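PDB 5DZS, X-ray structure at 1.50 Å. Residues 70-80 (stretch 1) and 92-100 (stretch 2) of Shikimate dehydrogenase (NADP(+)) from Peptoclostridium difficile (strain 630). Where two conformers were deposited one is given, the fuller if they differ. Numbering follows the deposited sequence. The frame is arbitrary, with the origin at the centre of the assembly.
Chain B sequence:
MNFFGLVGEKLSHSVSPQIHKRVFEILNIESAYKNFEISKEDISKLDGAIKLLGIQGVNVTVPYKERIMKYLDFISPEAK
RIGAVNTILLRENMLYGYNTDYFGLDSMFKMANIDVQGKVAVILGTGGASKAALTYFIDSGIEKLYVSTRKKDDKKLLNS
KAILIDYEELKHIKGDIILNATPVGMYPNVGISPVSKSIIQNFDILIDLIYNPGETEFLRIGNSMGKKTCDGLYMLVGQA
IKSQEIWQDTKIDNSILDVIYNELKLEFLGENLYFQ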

# COMPACT_ATOMS: atom_id res chain seq x y z
N LYS B 70 10.83 -7.09 16.46
CA LYS B 70 12.28 -7.29 16.36
C LYS B 70 12.70 -8.30 15.30
O LYS B 70 13.87 -8.30 14.90
N TYR B 71 11.75 -9.12 14.83
CA TYR B 71 12.04 -10.17 13.88
C TYR B 71 11.78 -9.74 12.45
O TYR B 71 12.00 -10.53 11.53
N LEU B 72 11.31 -8.51 12.26
CA LEU B 72 10.99 -8.05 10.92
C LEU B 72 12.11 -7.25 10.28
O LEU B 72 12.95 -6.64 10.96
N ASP B 73 12.14 -7.24 8.95
CA ASP B 73 13.15 -6.55 8.23
C ASP B 73 12.83 -5.08 7.99
O ASP B 73 13.73 -4.24 8.06
N PHE B 74 11.55 -4.78 7.74
CA PHE B 74 11.11 -3.44 7.46
C PHE B 74 9.79 -3.23 8.17
O PHE B 74 8.96 -4.13 8.17
N ILE B 75 9.62 -2.07 8.77
CA ILE B 75 8.41 -1.68 9.46
C ILE B 75 7.84 -0.41 8.85
O ILE B 75 8.52 0.63 8.75
N SER B 76 6.59 -0.49 8.41
CA SER B 76 5.92 0.65 7.79
C SER B 76 5.80 1.79 8.80
O SER B 76 5.65 1.56 10.00
N PRO B 77 5.87 3.06 8.37
CA PRO B 77 5.87 4.18 9.29
C PRO B 77 4.71 4.25 10.26
O PRO B 77 4.92 4.62 11.40
N GLU B 78 3.50 3.89 9.84
CA GLU B 78 2.37 3.92 10.76
C GLU B 78 2.55 2.90 11.90
O GLU B 78 2.08 3.11 13.02
N ALA B 79 3.16 1.76 11.61
CA ALA B 79 3.41 0.75 12.64
C ALA B 79 4.49 1.20 13.61
O ALA B 79 4.43 0.93 14.82
N LYS B 80 5.54 1.83 13.09
CA LYS B 80 6.58 2.37 13.96
C LYS B 80 5.98 3.39 14.91
O LYS B 80 6.26 3.35 16.11
N GLU B 92 10.41 -11.63 -1.29
CA GLU B 92 11.84 -11.83 -1.55
C GLU B 92 12.62 -12.15 -0.27
O GLU B 92 13.69 -11.60 0.01
N ASN B 93 12.05 -13.05 0.53
CA ASN B 93 12.64 -13.57 1.75
C ASN B 93 12.83 -12.56 2.88
O ASN B 93 13.59 -12.81 3.83
N MET B 94 12.10 -11.44 2.77
CA MET B 94 12.12 -10.37 3.76
C MET B 94 10.72 -10.22 4.34
O MET B 94 9.73 -10.52 3.67
N LEU B 95 10.65 -9.78 5.59
CA LEU B 95 9.37 -9.54 6.25
C LEU B 95 9.13 -8.05 6.50
O LEU B 95 9.98 -7.36 7.06
N TYR B 96 7.95 -7.60 6.06
CA TYR B 96 7.48 -6.22 6.18
C TYR B 96 6.32 -6.19 7.14
O TYR B 96 5.36 -6.97 7.00
N GLY B 97 6.39 -5.31 8.11
CA GLY B 97 5.35 -5.14 9.11
C GLY B 97 4.51 -3.89 8.92
O GLY B 97 5.05 -2.79 8.68
N TYR B 98 3.19 -4.05 9.10
CA TYR B 98 2.21 -2.98 8.96
C TYR B 98 1.25 -3.03 10.13
O TYR B 98 1.18 -4.03 10.86
N ASN B 99 0.48 -1.96 10.30
CA ASN B 99 -0.53 -1.94 11.34
C ASN B 99 -1.80 -1.37 10.81
O ASN B 99 -1.87 -0.17 10.49
N THR B 100 -2.83 -2.20 10.71
CA THR B 100 -4.09 -1.71 10.26
C THR B 100 -5.01 -1.27 11.44
O THR B 100 -6.18 -0.93 11.18

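A short parallel pairing of Phe 74 with Tyr 96 and Ile 75 with Gly 97 sets the frame: Gly 97 N donates to Phe 74 O (2.8 Å), and Ser 76 N to Gly 97 O (2.8 Å).

Two carboxylates extend this pattern beyond the two bridged pairs by accepting from backbone amides. Asp 73, chi1 m, points toward stretch 2, and its OD2 accepts a hydrogen bond from Leu 95 N at 2.8 Å; Leu 95 O in turn receives Asp 73 N (2.9 Å) and Phe 74 N (3.1 Å). At the other end Glu 78, chi1 p and chi2 m, reaches from the helix so that OE2 accepts from Asn 99 N (2.9 Å), while its OE1 accepts from Ser 76 OG (2.6 Å). Both oxygens are thus used.

The apolar contacts fall on two sides. Phe 74 and Tyr 96, both chi1 m, share one face of the sheet; their rings meet obliquely, planes at 32°, with Phe 74 CD2 3.4 Å from Tyr 96 CZ. The flexible Met 94, m at all three chi angles, brings CE within 3.3 Å of Phe 74 CE2. Leu 72 (m, t) sets CD2 3.9 Å from Leu 95 CB and CD1 3.8 Å from Gly 97 CA, where a beta carbon would clash with CD1. Small Ala 79 fits closely, CB 3.9 Å from Asn 99 CB.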

# COMPACT_ATOMS: atom_id res chain seq x y z
CB LYS B 70 12.87 -7.71 17.71
CG LYS B 70 12.57 -9.14 18.14
CD LYS B 70 13.16 -9.46 19.51
CE LYS B 70 12.47 -8.70 20.62
NZ LYS B 70 11.08 -9.16 20.88
CB TYR B 71 11.21 -11.43 14.17
CG TYR B 71 11.46 -11.97 15.56
CD1 TYR B 71 12.63 -12.66 15.86
CD2 TYR B 71 10.54 -11.77 16.58
CE1 TYR B 71 12.86 -13.16 17.12
CE2 TYR B 71 10.77 -12.27 17.85
CZ TYR B 71 11.94 -12.94 18.11
OH TYR B 71 12.17 -13.43 19.36
CB LEU B 72 9.69 -7.21 10.98
CG LEU B 72 8.56 -7.87 11.75
CD1 LEU B 72 7.32 -6.99 11.75
CD2 LEU B 72 8.23 -9.26 11.19
CB ASP B 73 13.40 -7.26 6.91
CG ASP B 73 13.90 -8.67 7.11
OD1 ASP B 73 15.12 -8.79 7.45
OD2 ASP B 73 13.15 -9.64 6.93
CB PHE B 74 10.93 -3.21 5.95
CG PHE B 74 12.16 -3.53 5.15
CD1 PHE B 74 13.23 -2.66 5.16
CD2 PHE B 74 12.24 -4.71 4.41
CE1 PHE B 74 14.38 -2.96 4.43
CE2 PHE B 74 13.37 -4.98 3.68
CZ PHE B 74 14.43 -4.12 3.70
CB ILE B 75 8.64 -1.53 10.96
CG1 ILE B 75 9.21 -2.87 11.50
CG2 ILE B 75 7.34 -1.16 11.65
CD1 ILE B 75 9.54 -2.87 12.97
CB SER B 76 4.58 0.15 7.24
OG SER B 76 3.92 1.14 6.50
CB PRO B 77 5.92 5.40 8.37
CG PRO B 77 6.59 4.92 7.13
CD PRO B 77 6.13 3.49 6.98
CB GLU B 78 1.02 3.72 10.04
CG GLU B 78 0.57 2.28 9.81
CD GLU B 78 1.39 1.54 8.79
OE1 GLU B 78 2.21 2.18 8.09
OE2 GLU B 78 1.17 0.29 8.64
CB ALA B 79 3.76 -0.59 12.00
CB LYS B 80 7.70 3.05 13.16
CG LYS B 80 8.57 2.08 12.41
CD LYS B 80 9.81 2.75 11.83
CE LYS B 80 10.63 1.72 11.09
NZ LYS B 80 11.86 2.20 10.44
CB GLU B 92 12.41 -10.63 -2.31
CG GLU B 92 11.94 -10.53 -3.77
CD GLU B 92 10.53 -9.99 -3.98
OE1 GLU B 92 10.23 -8.86 -3.51
OE2 GLU B 92 9.74 -10.64 -4.71
CB ASN B 93 13.99 -14.27 1.44
CG ASN B 93 14.27 -15.41 2.39
OD1 ASN B 93 13.40 -16.23 2.68
ND2 ASN B 93 15.52 -15.49 2.84
CB MET B 94 12.55 -9.05 3.12
CG MET B 94 13.96 -9.07 2.56
SD MET B 94 15.20 -9.22 3.85
CE MET B 94 15.39 -7.51 4.30
CB LEU B 95 9.28 -10.29 7.59
CG LEU B 95 9.40 -11.82 7.46
CD1 LEU B 95 9.35 -12.45 8.85
CD2 LEU B 95 8.34 -12.40 6.57
CB TYR B 96 6.99 -5.70 4.83
CG TYR B 96 8.08 -5.54 3.78
CD1 TYR B 96 8.64 -6.64 3.15
CD2 TYR B 96 8.50 -4.29 3.40
CE1 TYR B 96 9.64 -6.48 2.21
CE2 TYR B 96 9.46 -4.13 2.44
CZ TYR B 96 10.04 -5.22 1.87
OH TYR B 96 11.02 -5.08 0.88
CB TYR B 98 1.39 -3.15 7.66
CG TYR B 98 2.21 -3.27 6.41
CD1 TYR B 98 2.79 -4.47 6.03
CD2 TYR B 98 2.41 -2.18 5.59
CE1 TYR B 98 3.55 -4.57 4.90
CE2 TYR B 98 3.14 -2.30 4.41
CZ TYR B 98 3.70 -3.52 4.07
OH TYR B 98 4.45 -3.64 2.91
CB ASN B 99 -0.05 -1.17 12.55
CG ASN B 99 -1.02 -1.29 13.71
OD1 ASN B 99 -2.23 -1.09 13.53
ND2 ASN B 99 -0.51 -1.61 14.88
CB THR B 100 -4.81 -2.79 9.57
OG1 THR B 100 -5.08 -3.80 10.57
CG2 THR B 100 -3.98 -3.35 8.37